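Local coordinates for putative exported protein (Bordetella pertussis, PDB 2DVZ) that serves as a periplasmic solute receptor of the Bug family that binds glutamate, probably to hand it on to a membrane transporter, at residues 22-27 and 66-71; 80-85 and 244-249; 88-93 and 150-155; 106-111 and 290-295. All coordinates share one frame; numbering follows the deposited sequence.

Interaction 1. Residues 22-27 and 66-71; sequences RVIVPF and ASEAAR. With GLU (glutamic acid), chain G.
Helix 63-71 is the connection of a beta-alpha-beta crossover that leads from strand 52-56 to strand 78-82, passing over strand 21-25, which pairs in parallel with both. The arrangement belongs to the first lobe of the periplasmic binding protein fold. Helix 66-71 runs nearly antiparallel to strand 22-25, at 151° with their axes 8.9 Å apart, so Pro26 lies beside Ala66, and Ile24 and Arg22, farther back along the strand, meet Ala69 and Glu68.

Ile24 carries the packing. Its CG1 lies anti to the carbonyl carbon and the branch extends straight on, so the terminal CD1 meets the flank of the helix, 3.9 Å from Ala69 CA. The extended Glu68 side chain crosses the isoleucine at about a right angle and brings OE2 to 3.9 Å from Ile24 CD1. Towards the start of the helix segment, Pro26 sets CB 4.0 Å from Ala66 N.

At the other end Arg22 bends at chi3 (53°) and presents the edge of its guanidinium to Glu68. The salt bridge is long, Arg22 NH2 to Glu68 OE2 3.8 Å, and the two planar groups are turned 43° apart. Both charges have stronger partners: Arg22 NE bonds to Glu55, and Glu68 OE2 to Lys57, so the pair is one link in a row of alternating charges.

Beyond the strand, Phe27 makes no contact with this helix and instead lies against the bound glutamate. The ligand lies over one face of its ring, with ligand CG 3.7 Å above the ring centre and ligand CD 3.5 Å from Phe27 CG.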
# COMPACT_ATOMS: atom_id res chain seq x y z
N ARG A 22 -0.09 17.45 -11.30
CA ARG A 22 -0.26 16.08 -11.67
C ARG A 22 0.17 15.26 -10.44
O ARG A 22 1.19 15.55 -9.79
CB ARG A 22 0.61 15.73 -12.90
CG ARG A 22 0.23 16.50 -14.19
CD ARG A 22 1.32 16.38 -15.31
NE ARG A 22 1.66 14.98 -15.59
CZ ARG A 22 2.89 14.53 -15.85
NH1 ARG A 22 3.94 15.37 -15.88
NH2 ARG A 22 3.08 13.22 -16.06
N VAL A 23 -0.63 14.24 -10.13
CA VAL A 23 -0.29 13.31 -9.08
C VAL A 23 -0.31 11.92 -9.67
O VAL A 23 -1.34 11.42 -10.10
CB VAL A 23 -1.24 13.41 -7.86
CG1 VAL A 23 -0.77 12.39 -6.72
CG2 VAL A 23 -1.27 14.86 -7.32
N ILE A 24 0.85 11.31 -9.70
CA ILE A 24 1.01 9.99 -10.25
C ILE A 24 0.80 8.93 -9.18
O ILE A 24 1.51 8.87 -8.16
CB ILE A 24 2.40 9.81 -10.96
CG1 ILE A 24 2.56 10.79 -12.14
CG2 ILE A 24 2.60 8.37 -11.44
CD1 ILE A 24 4.08 10.83 -12.70
N VAL A 25 -0.17 8.06 -9.45
CA VAL A 25 -0.43 6.87 -8.65
C VAL A 25 0.18 5.66 -9.39
O VAL A 25 -0.29 5.27 -10.47
CB VAL A 25 -1.96 6.75 -8.35
CG1 VAL A 25 -2.35 5.37 -7.78
CG2 VAL A 25 -2.37 7.85 -7.42
N PRO A 26 1.23 5.06 -8.81
CA PRO A 26 1.95 3.97 -9.48
C PRO A 26 1.20 2.62 -9.47
O PRO A 26 1.82 1.58 -9.59
CB PRO A 26 3.26 3.93 -8.70
CG PRO A 26 2.81 4.28 -7.28
CD PRO A 26 1.84 5.39 -7.51
N PHE A 27 -0.13 2.65 -9.37
CA PHE A 27 -0.94 1.44 -9.39
C PHE A 27 -2.23 1.69 -10.14
O PHE A 27 -2.66 2.82 -10.30
CB PHE A 27 -1.23 0.96 -7.96
CG PHE A 27 -0.07 0.33 -7.31
CD1 PHE A 27 0.31 -0.99 -7.65
CD2 PHE A 27 0.71 1.05 -6.40
CE1 PHE A 27 1.41 -1.58 -7.09
CE2 PHE A 27 1.83 0.44 -5.81
CZ PHE A 27 2.19 -0.88 -6.16
N ALA A 66 6.64 4.84 -10.68
CA ALA A 66 7.65 5.50 -9.84
C ALA A 66 8.85 6.01 -10.64
O ALA A 66 9.48 6.99 -10.24
CB ALA A 66 8.12 4.62 -8.67
N SER A 67 9.17 5.33 -11.75
CA SER A 67 10.37 5.66 -12.54
C SER A 67 10.06 6.91 -13.31
O SER A 67 10.89 7.82 -13.40
CB SER A 67 10.75 4.51 -13.49
OG SER A 67 11.13 3.33 -12.75
N GLU A 68 8.83 6.98 -13.80
CA GLU A 68 8.28 8.17 -14.45
C GLU A 68 8.21 9.41 -13.56
O GLU A 68 8.59 10.52 -13.98
CB GLU A 68 6.88 7.88 -14.99
CG GLU A 68 6.33 9.07 -15.71
CD GLU A 68 5.12 8.77 -16.55
OE1 GLU A 68 5.16 7.80 -17.38
OE2 GLU A 68 4.13 9.53 -16.37
N ALA A 69 7.71 9.22 -12.34
CA ALA A 69 7.66 10.30 -11.37
C ALA A 69 9.08 10.80 -11.05
O ALA A 69 9.28 12.00 -10.81
CB ALA A 69 6.96 9.81 -10.12
N ALA A 70 10.06 9.89 -11.04
CA ALA A 70 11.43 10.23 -10.71
C ALA A 70 12.12 11.10 -11.79
O ALA A 70 13.04 11.88 -11.47
CB ALA A 70 12.24 8.97 -10.45
N ARG A 71 11.66 10.98 -13.04
CA ARG A 71 12.21 11.73 -14.18
C ARG A 71 11.55 13.11 -14.35
O ARG A 71 12.00 13.94 -15.16
CB ARG A 71 12.08 10.91 -15.47
CG ARG A 71 13.04 9.69 -15.60
CD ARG A 71 12.76 8.93 -16.94
NE ARG A 71 11.96 7.70 -16.77
CZ ARG A 71 10.69 7.51 -17.19
NH1 ARG A 71 10.01 8.47 -17.82
NH2 ARG A 71 10.11 6.34 -16.97
N GLU G . 0.62 -2.85 -3.06
CA GLU G . 0.58 -1.38 -3.06
C GLU G . 1.24 -0.79 -1.82
O GLU G . 0.65 -0.13 -0.97
CB GLU G . -0.84 -0.87 -3.29
CG GLU G . -1.55 -1.64 -4.42
CD GLU G . -2.57 -0.83 -5.16
OE1 GLU G . -2.71 0.36 -4.81
OE2 GLU G . -3.23 -1.36 -6.12
OXT GLU G . 2.47 -0.94 -1.69

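Interaction 2. Residues 80-85 and 244-249; sequences SIATVS and GLLAPK. With GLU (glutamic acid), chain G.
Four main-chain hydrogen bonds join residues 80-82 to 244-246 as antiparallel strands. Ser80 and Leu246 form one hydrogen-bonded pair, with Ser80 N to Leu246 O at 3.1 Å and Leu246 N to Ser80 O at 2.9 Å, both donors lying in the plane of the carbonyl they meet. Ala82 and Gly244 form the other. There Ala82 N approaches Gly244 O from 46° above the carbonyl plane, and the same oxygen also receives a CA-H...O contact from Ile81.

A water extends this network: it sits 2.6 Å from Ser80 OG and gives a weak hydrogen bond to Leu246 O.

Apolar contacts form on both faces. Leu246 lays its branched end against the Ala82 methyl, tightest at Leu246 CD1, 3.4 Å from Ala82 CB; Gly244 beside it adds no side chain. On the opposite face, in the non-hydrogen-bonded pair, Ile81 and Leu245 cross obliquely and touch tip to tip through their CD1 atoms.

One ligand carboxylate oxygen is held where strand 78-82 gives way to helix 84-93, with Thr83 at the N-cap. Ser85 grips it twice, through OG (2.8 Å to ligand OXT) and through N; the positive end of the helix probably favours this charge.

Phe291 of helix 288-307 covers the face with Ala82 and Leu246, while helix 32-48 packs on Ile81 and Leu245, and strand 106-121 pairs with the far edge of strand 241-248.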
# COMPACT_ATOMS: atom_id res chain seq x y z
N SER A 80 3.92 12.41 -6.89
CA SER A 80 3.60 11.00 -6.91
C SER A 80 3.27 10.50 -5.50
O SER A 80 3.53 11.20 -4.50
CB SER A 80 4.72 10.15 -7.57
OG SER A 80 5.91 10.15 -6.78
N ILE A 81 2.65 9.31 -5.44
CA ILE A 81 2.25 8.68 -4.18
C ILE A 81 3.28 7.64 -3.77
O ILE A 81 3.48 6.66 -4.51
CB ILE A 81 0.83 8.05 -4.26
CG1 ILE A 81 -0.19 9.07 -4.74
CG2 ILE A 81 0.38 7.53 -2.86
CD1 ILE A 81 -0.30 10.32 -3.83
N ALA A 82 3.92 7.86 -2.62
CA ALA A 82 4.86 6.89 -2.06
C ALA A 82 4.06 5.73 -1.51
O ALA A 82 2.99 5.93 -0.92
CB ALA A 82 5.72 7.49 -0.95
N THR A 83 4.58 4.52 -1.73
CA THR A 83 3.97 3.30 -1.26
C THR A 83 5.13 2.45 -0.80
O THR A 83 6.27 2.71 -1.20
CB THR A 83 3.25 2.54 -2.38
OG1 THR A 83 4.22 2.10 -3.34
CG2 THR A 83 2.18 3.40 -3.07
N VAL A 84 4.85 1.44 0.02
CA VAL A 84 5.92 0.56 0.47
C VAL A 84 6.47 -0.28 -0.70
O VAL A 84 7.64 -0.66 -0.69
CB VAL A 84 5.51 -0.30 1.74
CG1 VAL A 84 6.66 -1.22 2.13
CG2 VAL A 84 5.17 0.60 2.92
N SER A 85 5.65 -0.57 -1.70
CA SER A 85 6.11 -1.28 -2.88
C SER A 85 7.20 -0.45 -3.57
O SER A 85 8.28 -0.95 -3.87
CB SER A 85 4.95 -1.54 -3.86
OG SER A 85 4.07 -2.53 -3.34
N GLY A 244 1.97 8.22 1.07
CA GLY A 244 2.40 9.59 1.23
C GLY A 244 2.68 10.31 -0.07
O GLY A 244 2.48 9.76 -1.16
N LEU A 245 3.18 11.54 0.05
CA LEU A 245 3.33 12.41 -1.09
C LEU A 245 4.82 12.66 -1.33
O LEU A 245 5.57 12.91 -0.41
CB LEU A 245 2.53 13.70 -0.88
CG LEU A 245 2.36 14.62 -2.11
CD1 LEU A 245 1.60 13.99 -3.33
CD2 LEU A 245 1.69 15.87 -1.67
N LEU A 246 5.22 12.57 -2.59
CA LEU A 246 6.61 12.70 -3.01
C LEU A 246 6.69 13.75 -4.09
O LEU A 246 5.79 13.88 -4.94
CB LEU A 246 7.11 11.38 -3.62
CG LEU A 246 7.15 10.15 -2.69
CD1 LEU A 246 7.50 8.88 -3.49
CD2 LEU A 246 8.07 10.34 -1.41
N ALA A 247 7.77 14.51 -4.05
CA ALA A 247 8.17 15.35 -5.17
C ALA A 247 9.56 14.89 -5.68
O ALA A 247 10.33 14.21 -4.94
CB ALA A 247 8.20 16.83 -4.75
N PRO A 248 9.91 15.27 -6.93
CA PRO A 248 11.26 14.94 -7.37
C PRO A 248 12.31 15.60 -6.48
O PRO A 248 12.08 16.67 -5.88
CB PRO A 248 11.32 15.51 -8.82
CG PRO A 248 9.85 15.69 -9.23
CD PRO A 248 9.13 16.01 -7.95
N LYS A 249 13.45 14.94 -6.36
CA LYS A 249 14.59 15.54 -5.65
C LYS A 249 14.92 16.95 -6.24
O LYS A 249 14.99 17.14 -7.46
CB LYS A 249 15.80 14.60 -5.73
CG LYS A 249 17.04 15.06 -4.91
CD LYS A 249 17.02 14.58 -3.41
CE LYS A 249 18.49 14.25 -2.92
NZ LYS A 249 19.39 13.51 -3.98
N GLU G . 0.62 -2.85 -3.06
CA GLU G . 0.58 -1.38 -3.06
C GLU G . 1.24 -0.79 -1.82
O GLU G . 0.65 -0.13 -0.97
CB GLU G . -0.84 -0.87 -3.29
CG GLU G . -1.55 -1.64 -4.42
CD GLU G . -2.57 -0.83 -5.16
OE1 GLU G . -2.71 0.36 -4.81
OE2 GLU G . -3.23 -1.36 -6.12
OXT GLU G . 2.47 -0.94 -1.69
O HOH W 1 7.15 12.43 -7.06

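Interaction 3. Residues 88-93 and 150-155; sequences AVNPAC and GTCGVL. With GLU (glutamic acid), chain G.
Cys93 SG and Cys152 SG are covalently joined at 2.0 Å. The chi3 of -52° is acute for a disulfide and goes with a short distance across the bridge, 3.4 Å from Cys93 CB to Cys152 CB. Cys93 SG is anti to its backbone N (chi1 -173°) and leaves the helix toward the turn, whereas Cys152 SG is anti to its carbonyl carbon.

Alongside the bridge, Asn90 lays its amide against the Cys152 methylene, Asn90 OD1 lying 3.2 Å from Cys152 CB. One residue earlier, Val89 spreads its two methyls: CG1 covers the Cys152 and Gly153 carbonyls, and CG2 meets Val154 CB at 3.9 Å, the two valines crossing at about a right angle.

Residues 150-153 form a type I turn, closed by Gly153 N to Gly150 O, and Gly153 is the N-cap of helix 154-166. The turn follows strand 145-148 in the second lobe, so the disulfide links that lobe to helix 84-93 of the first beside the ligand cleft, in the periplasmic binding protein fold. Val154, its CG1 in the crowded position between N and the carbonyl carbon, brings that methyl 3.1 Å from ligand OXT, while Leu155 CD1 lies 3.4 Å from the ligand N.

Farther out, Asn90 ND2 bonds to Ala60 O and Val154 N to Ser85 OG. Helix 88-93 is kinked at Pro91, yet Cys93 N still bonds to Val89 O, and helix 288-307 backs it through Ala88, Pro91 and Ala92.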
# COMPACT_ATOMS: atom_id res chain seq x y z
N ALA A 88 10.47 0.64 -0.99
CA ALA A 88 11.19 -0.37 -0.22
C ALA A 88 11.34 -1.73 -0.92
O ALA A 88 12.44 -2.26 -1.01
CB ALA A 88 10.50 -0.56 1.16
N VAL A 89 10.23 -2.30 -1.37
CA VAL A 89 10.24 -3.69 -1.85
C VAL A 89 10.76 -3.79 -3.28
O VAL A 89 11.55 -4.67 -3.58
CB VAL A 89 8.86 -4.42 -1.70
CG1 VAL A 89 9.00 -5.93 -1.95
CG2 VAL A 89 8.25 -4.17 -0.34
N ASN A 90 10.31 -2.91 -4.16
CA ASN A 90 10.85 -2.90 -5.53
C ASN A 90 12.36 -2.77 -5.65
O ASN A 90 12.98 -3.50 -6.42
CB ASN A 90 10.16 -1.85 -6.39
CG ASN A 90 9.45 -2.47 -7.56
OD1 ASN A 90 10.07 -3.11 -8.40
ND2 ASN A 90 8.14 -2.29 -7.62
N PRO A 91 12.95 -1.78 -4.94
CA PRO A 91 14.38 -1.69 -4.71
C PRO A 91 15.01 -3.01 -4.28
O PRO A 91 16.06 -3.36 -4.81
CB PRO A 91 14.46 -0.65 -3.58
CG PRO A 91 13.36 0.26 -3.89
CD PRO A 91 12.25 -0.60 -4.39
N ALA A 92 14.40 -3.72 -3.33
CA ALA A 92 14.94 -4.99 -2.83
C ALA A 92 14.74 -6.16 -3.82
O ALA A 92 15.57 -7.08 -3.88
CB ALA A 92 14.37 -5.32 -1.43
N CYS A 93 13.65 -6.11 -4.59
CA CYS A 93 13.30 -7.12 -5.58
C CYS A 93 14.16 -7.01 -6.85
O CYS A 93 14.47 -8.03 -7.50
CB CYS A 93 11.83 -6.96 -5.96
SG CYS A 93 11.10 -8.23 -7.05
N GLY A 150 1.39 -6.95 -7.48
CA GLY A 150 2.53 -7.03 -8.39
C GLY A 150 3.73 -7.77 -7.85
O GLY A 150 3.98 -7.80 -6.62
N THR A 151 4.52 -8.32 -8.77
CA THR A 151 5.65 -9.17 -8.43
C THR A 151 6.70 -8.58 -7.49
O THR A 151 7.29 -9.32 -6.68
CB THR A 151 6.35 -9.71 -9.69
OG1 THR A 151 5.42 -10.55 -10.38
CG2 THR A 151 7.63 -10.52 -9.33
N CYS A 152 6.96 -7.28 -7.59
CA CYS A 152 7.99 -6.69 -6.75
C CYS A 152 7.40 -5.77 -5.68
O CYS A 152 8.10 -4.92 -5.10
CB CYS A 152 9.04 -5.99 -7.63
SG CYS A 152 10.13 -7.19 -8.50
N GLY A 153 6.11 -5.96 -5.42
CA GLY A 153 5.36 -5.13 -4.51
C GLY A 153 5.26 -5.72 -3.13
O GLY A 153 5.58 -6.90 -2.92
N VAL A 154 4.80 -4.88 -2.18
CA VAL A 154 4.65 -5.30 -0.79
C VAL A 154 3.68 -6.46 -0.54
O VAL A 154 3.83 -7.19 0.42
CB VAL A 154 4.34 -4.08 0.16
CG1 VAL A 154 3.00 -3.54 -0.07
CG2 VAL A 154 4.51 -4.50 1.61
N LEU A 155 2.68 -6.64 -1.40
CA LEU A 155 1.70 -7.68 -1.15
C LEU A 155 2.20 -9.05 -1.62
O LEU A 155 1.83 -10.04 -1.03
CB LEU A 155 0.32 -7.29 -1.75
CG LEU A 155 -0.18 -5.94 -1.18
CD1 LEU A 155 -1.33 -5.43 -1.98
CD2 LEU A 155 -0.54 -6.05 0.31
N GLU G . 0.62 -2.85 -3.06
CA GLU G . 0.58 -1.38 -3.06
C GLU G . 1.24 -0.79 -1.82
O GLU G . 0.65 -0.13 -0.97
CB GLU G . -0.84 -0.87 -3.29
CG GLU G . -1.55 -1.64 -4.42
CD GLU G . -2.57 -0.83 -5.16
OE1 GLU G . -2.71 0.36 -4.81
OE2 GLU G . -3.23 -1.36 -6.12
OXT GLU G . 2.47 -0.94 -1.69

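Interaction 4. Residues 106-111 and 290-295; sequences FQPVTN and EFAKEI
A classic beta bulge, with Val109 and Thr110 both opposite Leu245, interrupts strand 106-121 where helix 288-307 packs across it. The short strand and helix segments cross at 87°, so little more than one turn of helix meets residues 108-111.

Phe291 is the centre of the contact. Its CG is anti to the backbone N (chi1 -168°), which sends the ring down onto the strand. One face lies under the main chain after the bulge, with Asn111 N 3.6 Å above the ring plane and toward the rim. The other face is covered from within the helix by Ile295, whose CD1 stands 3.8 Å over the ring centre. One side of the ring runs alongside the Thr110 carbonyl, Phe291 CD2 to Thr110 C 3.5 Å, while Asn111 CB rests against Phe291 CD1, also at 3.5 Å.

Pro108 packs just before the bulge. Its CB touches Phe291 CD2, and its CG lies 4.0 Å from Ala292 CB and 4.2 Å from Ile295 CD1. Trp242 of strand 241-248 adds an edge-to-face contact to Phe291.

Polar groups beside the ring find a partner in Asn286: its OD1 accepts from Asn111 N, its ND2 donates to Glu294 OE1, and its O bonds to Thr110 OG1. Since Asn111 N gives its hydrogen to Asn286, the hold of the ring on the strand probably rests mainly on dispersion and shape.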
# COMPACT_ATOMS: atom_id res chain seq x y z
N PHE A 106 13.80 11.19 -4.75
CA PHE A 106 12.57 11.85 -4.29
C PHE A 106 12.80 12.77 -3.12
O PHE A 106 13.56 12.45 -2.23
CB PHE A 106 11.48 10.80 -3.98
CG PHE A 106 11.08 10.03 -5.19
CD1 PHE A 106 10.30 10.63 -6.17
CD2 PHE A 106 11.59 8.73 -5.42
CE1 PHE A 106 9.96 9.94 -7.32
CE2 PHE A 106 11.25 8.03 -6.59
CZ PHE A 106 10.44 8.63 -7.52
N GLN A 107 12.14 13.92 -3.15
CA GLN A 107 11.95 14.75 -1.97
C GLN A 107 10.61 14.31 -1.32
O GLN A 107 9.54 14.48 -1.91
CB GLN A 107 11.96 16.27 -2.33
CG GLN A 107 11.49 17.23 -1.22
CD GLN A 107 12.36 17.14 0.02
OE1 GLN A 107 13.53 17.35 -0.08
NE2 GLN A 107 11.80 16.79 1.16
N PRO A 108 10.68 13.76 -0.08
CA PRO A 108 9.42 13.50 0.66
C PRO A 108 8.67 14.76 1.09
O PRO A 108 9.27 15.75 1.47
CB PRO A 108 9.88 12.75 1.91
CG PRO A 108 11.24 12.22 1.54
CD PRO A 108 11.85 13.31 0.67
N VAL A 109 7.33 14.71 1.01
CA VAL A 109 6.52 15.81 1.45
C VAL A 109 5.89 15.46 2.81
O VAL A 109 6.07 16.19 3.79
CB VAL A 109 5.46 16.16 0.38
CG1 VAL A 109 4.53 17.23 0.91
CG2 VAL A 109 6.17 16.61 -0.94
N THR A 110 5.15 14.35 2.84
CA THR A 110 4.40 13.90 4.01
C THR A 110 3.78 12.51 3.82
O THR A 110 3.39 12.11 2.70
CB THR A 110 3.29 14.92 4.43
OG1 THR A 110 2.92 14.70 5.79
CG2 THR A 110 2.07 14.81 3.51
N ASN A 111 3.73 11.78 4.93
CA ASN A 111 2.94 10.58 5.03
C ASN A 111 1.49 10.98 5.27
O ASN A 111 1.16 11.59 6.28
CB ASN A 111 3.51 9.72 6.17
CG ASN A 111 2.76 8.42 6.40
OD1 ASN A 111 1.70 8.16 5.83
ND2 ASN A 111 3.34 7.58 7.23
N GLU A 290 10.28 13.09 8.98
CA GLU A 290 9.69 11.96 9.69
C GLU A 290 9.31 10.89 8.67
O GLU A 290 9.56 9.68 8.90
CB GLU A 290 8.51 12.42 10.56
CG GLU A 290 8.94 13.12 11.88
CD GLU A 290 7.80 13.89 12.55
OE1 GLU A 290 7.87 14.17 13.77
OE2 GLU A 290 6.80 14.21 11.86
N PHE A 291 8.75 11.33 7.54
CA PHE A 291 8.43 10.43 6.43
C PHE A 291 9.69 9.76 5.84
O PHE A 291 9.71 8.54 5.63
CB PHE A 291 7.60 11.17 5.36
CG PHE A 291 6.97 10.26 4.32
CD1 PHE A 291 6.56 8.94 4.65
CD2 PHE A 291 6.73 10.74 3.02
CE1 PHE A 291 5.96 8.11 3.71
CE2 PHE A 291 6.12 9.92 2.06
CZ PHE A 291 5.74 8.59 2.41
N ALA A 292 10.75 10.55 5.62
CA ALA A 292 12.02 10.00 5.09
C ALA A 292 12.56 8.90 6.00
O ALA A 292 13.15 7.92 5.53
CB ALA A 292 13.07 11.12 4.90
N LYS A 293 12.35 9.08 7.30
CA LYS A 293 12.78 8.11 8.30
C LYS A 293 11.95 6.80 8.19
O LYS A 293 12.48 5.70 8.27
CB LYS A 293 12.76 8.72 9.70
CG LYS A 293 13.07 7.68 10.78
CD LYS A 293 13.18 8.22 12.20
CE LYS A 293 13.60 7.07 13.15
NZ LYS A 293 13.58 7.49 14.61
N GLU A 294 10.65 6.94 7.99
CA GLU A 294 9.74 5.83 7.71
C GLU A 294 10.13 5.11 6.43
O GLU A 294 10.19 3.88 6.42
CB GLU A 294 8.28 6.32 7.64
CG GLU A 294 7.78 6.80 9.02
CD GLU A 294 6.47 7.53 8.99
OE1 GLU A 294 6.11 8.19 7.98
OE2 GLU A 294 5.80 7.46 10.03
N ILE A 295 10.43 5.88 5.39
CA ILE A 295 10.84 5.33 4.11
C ILE A 295 12.06 4.47 4.24
O ILE A 295 12.08 3.35 3.70
CB ILE A 295 11.05 6.44 3.01
CG1 ILE A 295 9.69 6.99 2.56
CG2 ILE A 295 11.88 5.87 1.82
CD1 ILE A 295 9.75 8.34 1.90

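From the N terminus, interaction 1 closes first, bringing helix 63-71 back over strand 21-25 after one helix and one strand. Interaction 2 opens next, and its long loop from strand 78-82 to strand 241-248 contains the whole of interaction 3, which ties helix 84-93 to the start of helix 154-166. Interaction 4 opens inside the spans of both and ends beyond them at 290-295, so it crosses interactions 2 and 3. Interactions 1, 2 and 4 share one sheet: Ile24 O meets Ile81 N, and Ala247 O meets Gln107 N. Interactions 1, 2 and 3 all touch the bound glutamate, whereas interaction 4 does not, the Phe291 side chain lying about 11 Å from the ligand.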